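Local structure of gamma-glutamyltransferase 1 Threonine peptidase. MEROPS family T03 (Pseudomonas nitroreducens, 7D9E) at residues T1-V7 with V88-P92; V119-R123 with A180-R184; Q122-H126 with M164-Q168; Y135-Y139 with G161-G165. The protein transfers gamma-glutamyl groups from glutathione and other gamma-glutamyl donors to amino acids and peptides, or to water, as an N-terminal nucleophile (Ntn) hydrolase. One frame throughout, in Å; residues are numbered along the deposited sequence.

Contact 1: T1-V7 with V88-P92; sequences TTHFSIV and VLGTP. With DON (6-diazenyl-5-oxo-L-norleucine), chain D.
The imidazole of H3 lies with one face against the backbone of G90, where there is no side chain. At the ring's edge NE2 donates to S5 OG, two residues on along the same strand; the bond is 3.0 Å with an N-H...O angle of 137°, and OG stays close to the ring plane. CG of H3 is anti to the backbone N (chi1 -179°), which carries the ring across to G90. T17 OG1 binds the other nitrogen, ND1, so both ring nitrogens are engaged and the rotation of the ring is fixed. S5 OG, which meets V88 CG1 at 3.6 Å, is also bonded to Q168 O. Farther along, V7 CG2 touches V88 CG2 at 3.6 Å. At the other end P92 CB packs on T1 O (3.2 Å) and T1 CB (3.6 Å). There T1 OG1 is covalently attached to the inhibitor DON through C1D, consistent with T1 being the nucleophile, although the local geometry at O1J is doubtful. Strand 2-7 and the 88-90 end of strand 84-90 run antiparallel at 176°, axes 6.5 Å apart, joined by side-chain packing across two sheets. Strand 13-19 flanks 2-7 in one sheet, which a neighbouring chain extends; strand 168-173 flanks 84-90 in the other, and helix 97-109 covers L89 and T91, as in the layered Ntn-hydrolase sandwich.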
# COMPACT_ATOMS: atom_id res chain seq x y z
N THR B 1 1.27 -5.45 2.81
CA THR B 1 0.29 -4.39 2.66
C THR B 1 -1.15 -4.89 2.73
O THR B 1 -1.47 -6.02 2.31
CB THR B 1 0.46 -3.66 1.30
OG1 THR B 1 1.83 -3.26 1.10
CG2 THR B 1 -0.46 -2.47 1.19
N THR B 2 -2.02 -4.05 3.26
CA THR B 2 -3.46 -4.21 3.07
C THR B 2 -4.07 -2.83 2.94
O THR B 2 -3.43 -1.82 3.22
CB THR B 2 -4.09 -5.04 4.19
OG1 THR B 2 -5.41 -5.41 3.81
CG2 THR B 2 -4.15 -4.30 5.52
N HIS B 3 -5.32 -2.79 2.48
CA HIS B 3 -6.01 -1.55 2.23
C HIS B 3 -7.44 -1.68 2.71
O HIS B 3 -8.07 -2.72 2.53
CB HIS B 3 -6.04 -1.25 0.71
CG HIS B 3 -6.72 0.04 0.41
ND1 HIS B 3 -6.08 1.26 0.53
CD2 HIS B 3 -8.00 0.32 0.06
CE1 HIS B 3 -6.95 2.23 0.30
NE2 HIS B 3 -8.12 1.68 0.00
N PHE B 4 -8.00 -0.58 3.22
CA PHE B 4 -9.44 -0.50 3.44
C PHE B 4 -9.94 0.88 3.03
O PHE B 4 -9.20 1.87 3.00
CB PHE B 4 -9.84 -0.84 4.89
CG PHE B 4 -9.28 0.06 5.94
CD1 PHE B 4 -9.91 1.26 6.28
CD2 PHE B 4 -8.15 -0.30 6.64
CE1 PHE B 4 -9.42 2.07 7.27
CE2 PHE B 4 -7.64 0.53 7.63
CZ PHE B 4 -8.27 1.70 7.94
N SER B 5 -11.24 0.90 2.69
CA SER B 5 -11.94 2.09 2.20
C SER B 5 -13.21 2.27 3.01
O SER B 5 -13.93 1.29 3.26
CB SER B 5 -12.30 1.88 0.73
OG SER B 5 -11.12 1.84 -0.08
N ILE B 6 -13.49 3.52 3.41
CA ILE B 6 -14.67 3.84 4.21
C ILE B 6 -15.29 5.13 3.70
O ILE B 6 -14.58 6.09 3.37
CB ILE B 6 -14.35 3.98 5.71
CG1 ILE B 6 -13.83 2.64 6.26
CG2 ILE B 6 -15.55 4.40 6.50
CD1 ILE B 6 -13.13 2.75 7.60
N VAL B 7 -16.61 5.16 3.64
CA VAL B 7 -17.38 6.38 3.38
C VAL B 7 -18.46 6.45 4.44
O VAL B 7 -19.12 5.45 4.72
CB VAL B 7 -18.01 6.37 1.97
CG1 VAL B 7 -18.86 7.62 1.74
CG2 VAL B 7 -16.92 6.27 0.91
N VAL B 88 -13.78 5.26 -4.00
CA VAL B 88 -12.71 5.14 -3.01
C VAL B 88 -12.08 3.78 -3.24
O VAL B 88 -12.80 2.78 -3.32
CB VAL B 88 -13.26 5.24 -1.58
CG1 VAL B 88 -12.11 5.29 -0.58
CG2 VAL B 88 -14.13 6.48 -1.42
N LEU B 89 -10.76 3.75 -3.38
CA LEU B 89 -10.12 2.48 -3.68
C LEU B 89 -8.65 2.48 -3.32
O LEU B 89 -8.01 3.52 -3.20
CB LEU B 89 -10.30 2.07 -5.15
CG LEU B 89 -9.45 2.75 -6.23
CD1 LEU B 89 -9.62 2.03 -7.57
CD2 LEU B 89 -9.80 4.21 -6.41
N GLY B 90 -8.13 1.27 -3.17
CA GLY B 90 -6.71 1.06 -2.94
C GLY B 90 -6.46 -0.42 -2.88
O GLY B 90 -7.39 -1.24 -2.94
N THR B 91 -5.19 -0.79 -2.75
CA THR B 91 -4.82 -2.19 -2.85
C THR B 91 -3.40 -2.40 -2.32
O THR B 91 -2.57 -1.50 -2.40
CB THR B 91 -4.91 -2.68 -4.31
OG1 THR B 91 -4.57 -4.07 -4.39
CG2 THR B 91 -3.99 -1.90 -5.24
N PRO B 92 -3.11 -3.63 -1.87
CA PRO B 92 -1.73 -4.09 -1.72
C PRO B 92 -1.15 -4.51 -3.06
O PRO B 92 -1.82 -4.49 -4.10
CB PRO B 92 -1.88 -5.32 -0.83
CG PRO B 92 -3.26 -5.88 -1.18
CD PRO B 92 -4.08 -4.64 -1.40
O DON D . 5.46 0.51 0.35
C DON D . 5.51 -0.35 -0.69
OXT DON D . 5.36 0.08 -1.83
CA DON D . 5.65 -1.79 -0.23
N DON D . 6.49 -1.89 0.94
CB DON D . 4.18 -2.24 -0.12
C1E DON D . 4.05 -3.60 0.50
C1D DON D . 2.63 -4.05 0.31
O1J DON D . 1.77 -3.34 -0.23

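Contact 2: V119-R123 with A180-R184; sequences VAAQR and ASDPR
R123 and R184 lay their guanidinium groups flat on each other, centres 3.7 Å apart and planes at 30°, and D182 divides its carboxylate between them. This is the tight part. R123 NH2 reaches D182 OD2 at 2.8 Å along an almost straight bond (175°), using the syn lone pair, with the carboxylate turned nearly at right angles to the guanidinium. D182 OD1 takes R184 NH1 at 2.9 Å on its own syn lone pair, and also the backbone N of R184, closing an Asx turn. The R184 chain is extended from CG to NE, and its guanidinium edge faces the carbonyls at the end of helix 115-120: NH2 donates to A121 O at 2.9 Å (163°) and NH1 to V119 O at 3.2 Å. At the same edge a water accepts from both R184 NH2 and R123 N. V119 CG1 packs against D182 CA at 3.6 Å. The outer side is looser. There A120 CB merely touches P183 CG at 3.8 Å, and P183 is exposed. D137 pairs with R184 NE, and I167 N gives D182 OD2 a second donor. Two stacked cations would be costly alone, but with D182 bridging their edges, D137 beside R184 and helix-end carbonyls as acceptors, the network is probably close to charge balance, and D182 is expected to stay ionised.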
# COMPACT_ATOMS: atom_id res chain seq x y z
N VAL B 119 -13.36 -4.87 -10.59
CA VAL B 119 -12.41 -5.38 -9.60
C VAL B 119 -12.07 -6.84 -9.87
O VAL B 119 -10.93 -7.27 -9.64
CB VAL B 119 -13.01 -5.17 -8.21
CG1 VAL B 119 -12.23 -5.90 -7.15
CG2 VAL B 119 -13.04 -3.68 -7.85
N ALA B 120 -13.03 -7.64 -10.32
CA ALA B 120 -12.76 -9.05 -10.54
C ALA B 120 -11.94 -9.30 -11.80
O ALA B 120 -11.35 -10.37 -11.93
CB ALA B 120 -14.06 -9.85 -10.65
N ALA B 121 -11.91 -8.35 -12.73
CA ALA B 121 -11.24 -8.55 -14.00
C ALA B 121 -9.77 -8.92 -13.81
O ALA B 121 -9.09 -8.43 -12.90
CB ALA B 121 -11.37 -7.30 -14.86
N GLN B 122 -9.28 -9.75 -14.74
CA GLN B 122 -7.85 -10.02 -14.83
C GLN B 122 -7.05 -8.73 -14.81
O GLN B 122 -7.41 -7.74 -15.47
CB GLN B 122 -7.57 -10.74 -16.15
CG GLN B 122 -6.12 -11.09 -16.41
CD GLN B 122 -5.97 -11.83 -17.72
OE1 GLN B 122 -5.54 -13.00 -17.77
NE2 GLN B 122 -6.37 -11.18 -18.78
N ARG B 123 -5.95 -8.74 -14.05
CA ARG B 123 -4.97 -7.66 -14.06
C ARG B 123 -3.60 -8.25 -14.33
O ARG B 123 -3.31 -9.39 -13.93
CB ARG B 123 -4.93 -6.88 -12.73
CG ARG B 123 -6.22 -6.11 -12.48
CD ARG B 123 -6.12 -5.17 -11.33
NE ARG B 123 -5.92 -5.82 -10.04
CZ ARG B 123 -6.89 -6.18 -9.20
NH1 ARG B 123 -8.16 -6.01 -9.54
NH2 ARG B 123 -6.60 -6.74 -8.05
N ALA B 180 -17.14 -3.17 -3.26
CA ALA B 180 -16.56 -4.33 -3.93
C ALA B 180 -15.30 -4.72 -3.19
O ALA B 180 -14.42 -3.88 -2.94
CB ALA B 180 -16.22 -4.02 -5.40
N SER B 181 -15.22 -6.02 -2.87
CA SER B 181 -14.05 -6.66 -2.28
C SER B 181 -13.49 -7.65 -3.29
O SER B 181 -14.22 -8.48 -3.85
CB SER B 181 -14.43 -7.39 -1.00
OG SER B 181 -14.96 -6.47 -0.05
N ASP B 182 -12.19 -7.55 -3.52
CA ASP B 182 -11.55 -8.35 -4.56
C ASP B 182 -11.74 -9.83 -4.30
O ASP B 182 -11.46 -10.31 -3.20
CB ASP B 182 -10.06 -8.01 -4.50
CG ASP B 182 -9.35 -8.25 -5.82
OD1 ASP B 182 -9.54 -9.34 -6.41
OD2 ASP B 182 -8.56 -7.38 -6.23
N PRO B 183 -12.21 -10.59 -5.29
CA PRO B 183 -12.27 -12.05 -5.13
C PRO B 183 -10.91 -12.70 -4.97
O PRO B 183 -10.87 -13.90 -4.64
CB PRO B 183 -12.99 -12.53 -6.39
CG PRO B 183 -12.95 -11.40 -7.34
CD PRO B 183 -12.62 -10.14 -6.63
N ARG B 184 -9.81 -11.96 -5.17
CA ARG B 184 -8.49 -12.51 -4.89
C ARG B 184 -8.24 -12.71 -3.41
O ARG B 184 -7.33 -13.46 -3.03
CB ARG B 184 -7.44 -11.55 -5.43
CG ARG B 184 -7.29 -11.61 -6.97
CD ARG B 184 -6.49 -10.45 -7.48
NE ARG B 184 -6.48 -10.34 -8.92
CZ ARG B 184 -7.45 -9.79 -9.65
NH1 ARG B 184 -8.57 -9.33 -9.09
NH2 ARG B 184 -7.34 -9.68 -10.97
O HOH W 1 -5.10 -10.93 -12.22

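Contact 3: Q122-H126 with M164-Q168; sequences QRVHH and MGDIQ
The loop between strands 156-159 and 168-173 makes an inverse gamma turn centred on M164, and this turn is gripped by the segment running from helix 115-120 into strand 125-126. R123 does the gripping. Its NH2 donates to M164 O at 2.8 Å with an N-H...O angle of 150°, and NE adds a weak bond to the same oxygen at 3.2 Å. The fit is not coplanar, since the oxygen lies 17° out of the guanidinium plane. A bend at chi3 (-65°) turns the end of R123 towards that carbonyl. I167 CG1 covers one face of the guanidinium from 3.6 Å above its plane, opposite the face on which R184 stacks, so the group is sandwiched. M164, in the conformer described here, folds back along the other segment: CG meets R123 CB at 3.8 Å and SD meets H125 CB at 3.9 Å. H125 sends its ring away to T99. G165 follows with a positive phi, a backbone shape that glycine adopts readily. The result is an inverse gamma turn whose central carbonyl is held by R123, just ahead of strand 168-173 of the Ntn-hydrolase sandwich.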
# COMPACT_ATOMS: atom_id res chain seq x y z
N GLN B 122 -9.28 -9.75 -14.74
CA GLN B 122 -7.85 -10.02 -14.83
C GLN B 122 -7.05 -8.73 -14.81
O GLN B 122 -7.41 -7.74 -15.47
CB GLN B 122 -7.57 -10.74 -16.15
CG GLN B 122 -6.12 -11.09 -16.41
CD GLN B 122 -5.97 -11.83 -17.72
OE1 GLN B 122 -5.54 -13.00 -17.77
NE2 GLN B 122 -6.37 -11.18 -18.78
N ARG B 123 -5.95 -8.74 -14.05
CA ARG B 123 -4.97 -7.66 -14.06
C ARG B 123 -3.60 -8.25 -14.33
O ARG B 123 -3.31 -9.39 -13.93
CB ARG B 123 -4.93 -6.88 -12.73
CG ARG B 123 -6.22 -6.11 -12.48
CD ARG B 123 -6.12 -5.17 -11.33
NE ARG B 123 -5.92 -5.82 -10.04
CZ ARG B 123 -6.89 -6.18 -9.20
NH1 ARG B 123 -8.16 -6.01 -9.54
NH2 ARG B 123 -6.60 -6.74 -8.05
N VAL B 124 -2.77 -7.49 -15.04
CA VAL B 124 -1.40 -7.91 -15.33
C VAL B 124 -0.48 -6.72 -15.06
O VAL B 124 -0.94 -5.61 -14.83
CB VAL B 124 -1.22 -8.42 -16.78
CG1 VAL B 124 -2.11 -9.65 -17.01
CG2 VAL B 124 -1.50 -7.33 -17.78
N HIS B 125 0.83 -6.96 -15.13
CA HIS B 125 1.77 -5.93 -14.73
C HIS B 125 3.07 -6.03 -15.51
O HIS B 125 3.61 -7.12 -15.71
CB HIS B 125 2.07 -6.11 -13.24
CG HIS B 125 3.09 -5.17 -12.69
ND1 HIS B 125 2.82 -3.83 -12.48
CD2 HIS B 125 4.37 -5.37 -12.33
CE1 HIS B 125 3.90 -3.25 -11.98
NE2 HIS B 125 4.86 -4.16 -11.89
N HIS B 126 3.58 -4.87 -15.93
CA HIS B 126 4.90 -4.73 -16.51
C HIS B 126 5.59 -3.55 -15.85
O HIS B 126 4.94 -2.58 -15.47
CB HIS B 126 4.79 -4.50 -18.03
CG HIS B 126 6.11 -4.28 -18.69
ND1 HIS B 126 7.09 -5.26 -18.74
CD2 HIS B 126 6.63 -3.20 -19.32
CE1 HIS B 126 8.15 -4.77 -19.36
NE2 HIS B 126 7.89 -3.53 -19.73
N MET B 164 -2.60 -10.62 -7.72
CA MET B 164 -2.24 -9.30 -8.24
C MET B 164 -3.11 -8.25 -7.56
O MET B 164 -4.00 -7.64 -8.17
CB MET B 164 -2.43 -9.31 -9.75
CG MET B 164 -2.06 -8.03 -10.47
SD MET B 164 -0.28 -7.88 -10.63
CE MET B 164 0.10 -9.24 -11.73
N GLY B 165 -2.84 -8.03 -6.27
CA GLY B 165 -3.59 -7.07 -5.50
C GLY B 165 -4.79 -7.65 -4.80
O GLY B 165 -5.06 -8.86 -4.81
N ASP B 166 -5.52 -6.75 -4.14
CA ASP B 166 -6.67 -7.04 -3.27
C ASP B 166 -7.42 -5.71 -3.14
O ASP B 166 -7.39 -5.05 -2.09
CB ASP B 166 -6.24 -7.67 -1.96
CG ASP B 166 -7.41 -8.17 -1.14
OD1 ASP B 166 -8.53 -8.31 -1.68
OD2 ASP B 166 -7.20 -8.49 0.04
N ILE B 167 -8.06 -5.31 -4.21
CA ILE B 167 -8.73 -4.01 -4.24
C ILE B 167 -9.91 -4.04 -3.28
O ILE B 167 -10.72 -4.98 -3.28
CB ILE B 167 -9.19 -3.73 -5.68
CG1 ILE B 167 -8.00 -3.43 -6.62
CG2 ILE B 167 -10.15 -2.52 -5.69
CD1 ILE B 167 -7.54 -1.98 -6.63
N GLN B 168 -10.05 -2.97 -2.50
CA GLN B 168 -11.21 -2.76 -1.65
C GLN B 168 -11.76 -1.40 -2.06
O GLN B 168 -11.07 -0.39 -1.90
CB GLN B 168 -10.85 -2.77 -0.18
CG GLN B 168 -10.18 -4.05 0.27
CD GLN B 168 -11.05 -5.26 0.09
OE1 GLN B 168 -12.27 -5.17 0.18
NE2 GLN B 168 -10.41 -6.39 -0.12

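Contact 4: Y135-Y139 with G161-G165; sequences YYDAY and GWNMG
D137 brings OD2 up to the N-H of M164, beside N163 CA, and accepts from M164 N at 2.7 Å. The bond is nearly straight (164°) and comes in on the anti side of OD2, 18° out of the carboxylate plane. It depends on the crowded position of CG, between the backbone N and the carbonyl carbon (chi1 65°), which directs the carboxylate to M164 N; CB meanwhile rests on W162 O at 3.5 Å. D137 OD2 also touches M164 CB at 3.3 Å. One residue further, G165 N makes a weak bond back to N163 O, closing the inverse gamma turn around M164. M164 curls at chi2 and chi3, and in the conformer described its CE lies near Y135 O (3.4 Å) and 4.2 Å from Y135 CB. At the rim N163 OD1 packs against Y139 CB at 3.7 Å, while N163 ND2 bonds R184 O and Y139 OH bonds A120 O. The segment 135-139 thus finishes strand 133-136 and turns across the loop that bears W162, whose side chain lies about 7 Å from DON. R184 NE forms a salt bridge to D137 OD2, so one buried oxygen serves a backbone N-H and a cation together. This shared load should favour the ionised carboxylate, and it makes OD2 the link between the M164 turn and R184.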
# COMPACT_ATOMS: atom_id res chain seq x y z
N TYR B 135 3.82 -9.87 -15.76
CA TYR B 135 3.44 -10.71 -14.63
C TYR B 135 1.93 -10.91 -14.61
O TYR B 135 1.16 -9.98 -14.91
CB TYR B 135 3.90 -10.09 -13.31
CG TYR B 135 5.39 -10.02 -13.19
CD1 TYR B 135 6.12 -11.15 -12.84
CD2 TYR B 135 6.07 -8.85 -13.45
CE1 TYR B 135 7.50 -11.10 -12.74
CE2 TYR B 135 7.44 -8.80 -13.35
CZ TYR B 135 8.15 -9.93 -13.00
OH TYR B 135 9.52 -9.87 -12.91
N TYR B 136 1.52 -12.12 -14.23
CA TYR B 136 0.11 -12.46 -14.06
C TYR B 136 -0.01 -13.27 -12.78
O TYR B 136 0.99 -13.72 -12.21
CB TYR B 136 -0.44 -13.24 -15.27
CG TYR B 136 0.22 -14.58 -15.55
CD1 TYR B 136 -0.22 -15.74 -14.92
CD2 TYR B 136 1.26 -14.70 -16.48
CE1 TYR B 136 0.36 -16.96 -15.18
CE2 TYR B 136 1.86 -15.92 -16.74
CZ TYR B 136 1.40 -17.05 -16.09
OH TYR B 136 1.98 -18.28 -16.35
N ASP B 137 -1.25 -13.42 -12.30
CA ASP B 137 -1.49 -14.21 -11.09
C ASP B 137 -2.25 -15.50 -11.42
O ASP B 137 -2.72 -15.72 -12.55
CB ASP B 137 -2.16 -13.40 -9.97
CG ASP B 137 -3.55 -12.91 -10.28
OD1 ASP B 137 -4.15 -13.29 -11.31
OD2 ASP B 137 -4.09 -12.12 -9.46
N ALA B 138 -2.32 -16.38 -10.44
CA ALA B 138 -3.00 -17.65 -10.65
C ALA B 138 -4.51 -17.50 -10.58
O ALA B 138 -5.24 -18.40 -11.03
CB ALA B 138 -2.50 -18.69 -9.64
N TYR B 139 -5.00 -16.40 -10.01
CA TYR B 139 -6.43 -16.10 -10.03
C TYR B 139 -6.95 -15.94 -11.44
O TYR B 139 -8.03 -16.45 -11.78
CB TYR B 139 -6.69 -14.85 -9.17
CG TYR B 139 -8.02 -14.21 -9.45
CD1 TYR B 139 -9.18 -14.66 -8.84
CD2 TYR B 139 -8.11 -13.13 -10.31
CE1 TYR B 139 -10.39 -14.08 -9.11
CE2 TYR B 139 -9.32 -12.55 -10.59
CZ TYR B 139 -10.46 -13.01 -9.97
OH TYR B 139 -11.68 -12.44 -10.25
N GLY B 161 3.24 -15.67 -8.55
CA GLY B 161 3.17 -16.52 -7.37
C GLY B 161 2.43 -15.93 -6.20
O GLY B 161 2.58 -16.41 -5.08
N TRP B 162 1.65 -14.88 -6.43
CA TRP B 162 0.82 -14.21 -5.44
C TRP B 162 -0.19 -13.37 -6.21
O TRP B 162 0.08 -12.88 -7.30
CB TRP B 162 1.66 -13.41 -4.43
CG TRP B 162 2.73 -12.51 -5.02
CD1 TRP B 162 3.99 -12.90 -5.40
CD2 TRP B 162 2.70 -11.08 -5.18
NE1 TRP B 162 4.71 -11.82 -5.84
CE2 TRP B 162 3.95 -10.69 -5.72
CE3 TRP B 162 1.73 -10.10 -4.95
CZ2 TRP B 162 4.25 -9.37 -6.02
CZ3 TRP B 162 2.04 -8.78 -5.27
CH2 TRP B 162 3.29 -8.43 -5.79
N ASN B 163 -1.39 -13.27 -5.65
CA ASN B 163 -2.46 -12.59 -6.36
C ASN B 163 -2.08 -11.14 -6.62
O ASN B 163 -1.35 -10.50 -5.85
CB ASN B 163 -3.79 -12.78 -5.64
CG ASN B 163 -4.38 -14.17 -5.88
OD1 ASN B 163 -3.88 -14.96 -6.73
ND2 ASN B 163 -5.41 -14.50 -5.11
N MET B 164 -2.60 -10.62 -7.72
CA MET B 164 -2.24 -9.30 -8.24
C MET B 164 -3.11 -8.25 -7.56
O MET B 164 -4.00 -7.64 -8.17
CB MET B 164 -2.43 -9.31 -9.75
CG MET B 164 -2.06 -8.03 -10.47
SD MET B 164 -0.28 -7.88 -10.63
CE MET B 164 0.10 -9.24 -11.73
N GLY B 165 -2.84 -8.03 -6.27
CA GLY B 165 -3.59 -7.07 -5.50
C GLY B 165 -4.79 -7.65 -4.80
O GLY B 165 -5.06 -8.86 -4.81

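Contacts 2, 3 and 4 form one continuous cluster: the centre of contact 3 is 8 Å from that of contact 2 and 7 Å from that of contact 4. R123 belongs to both contacts 2 and 3, M164 to both 3 and 4, while A120 O and Y139 OH (2.7 Å) tie contact 2 to contact 4. Contact 1, centred 13 Å from contact 3, joins the cluster through T91 OG1 and D166 N (2.9 Å) and through S5 OG and Q168 O (2.9 Å). Contact 1 holds the nucleophile and bound DON; the side chain of R123 is about 12 Å from the ligand, so the charged network does not touch it.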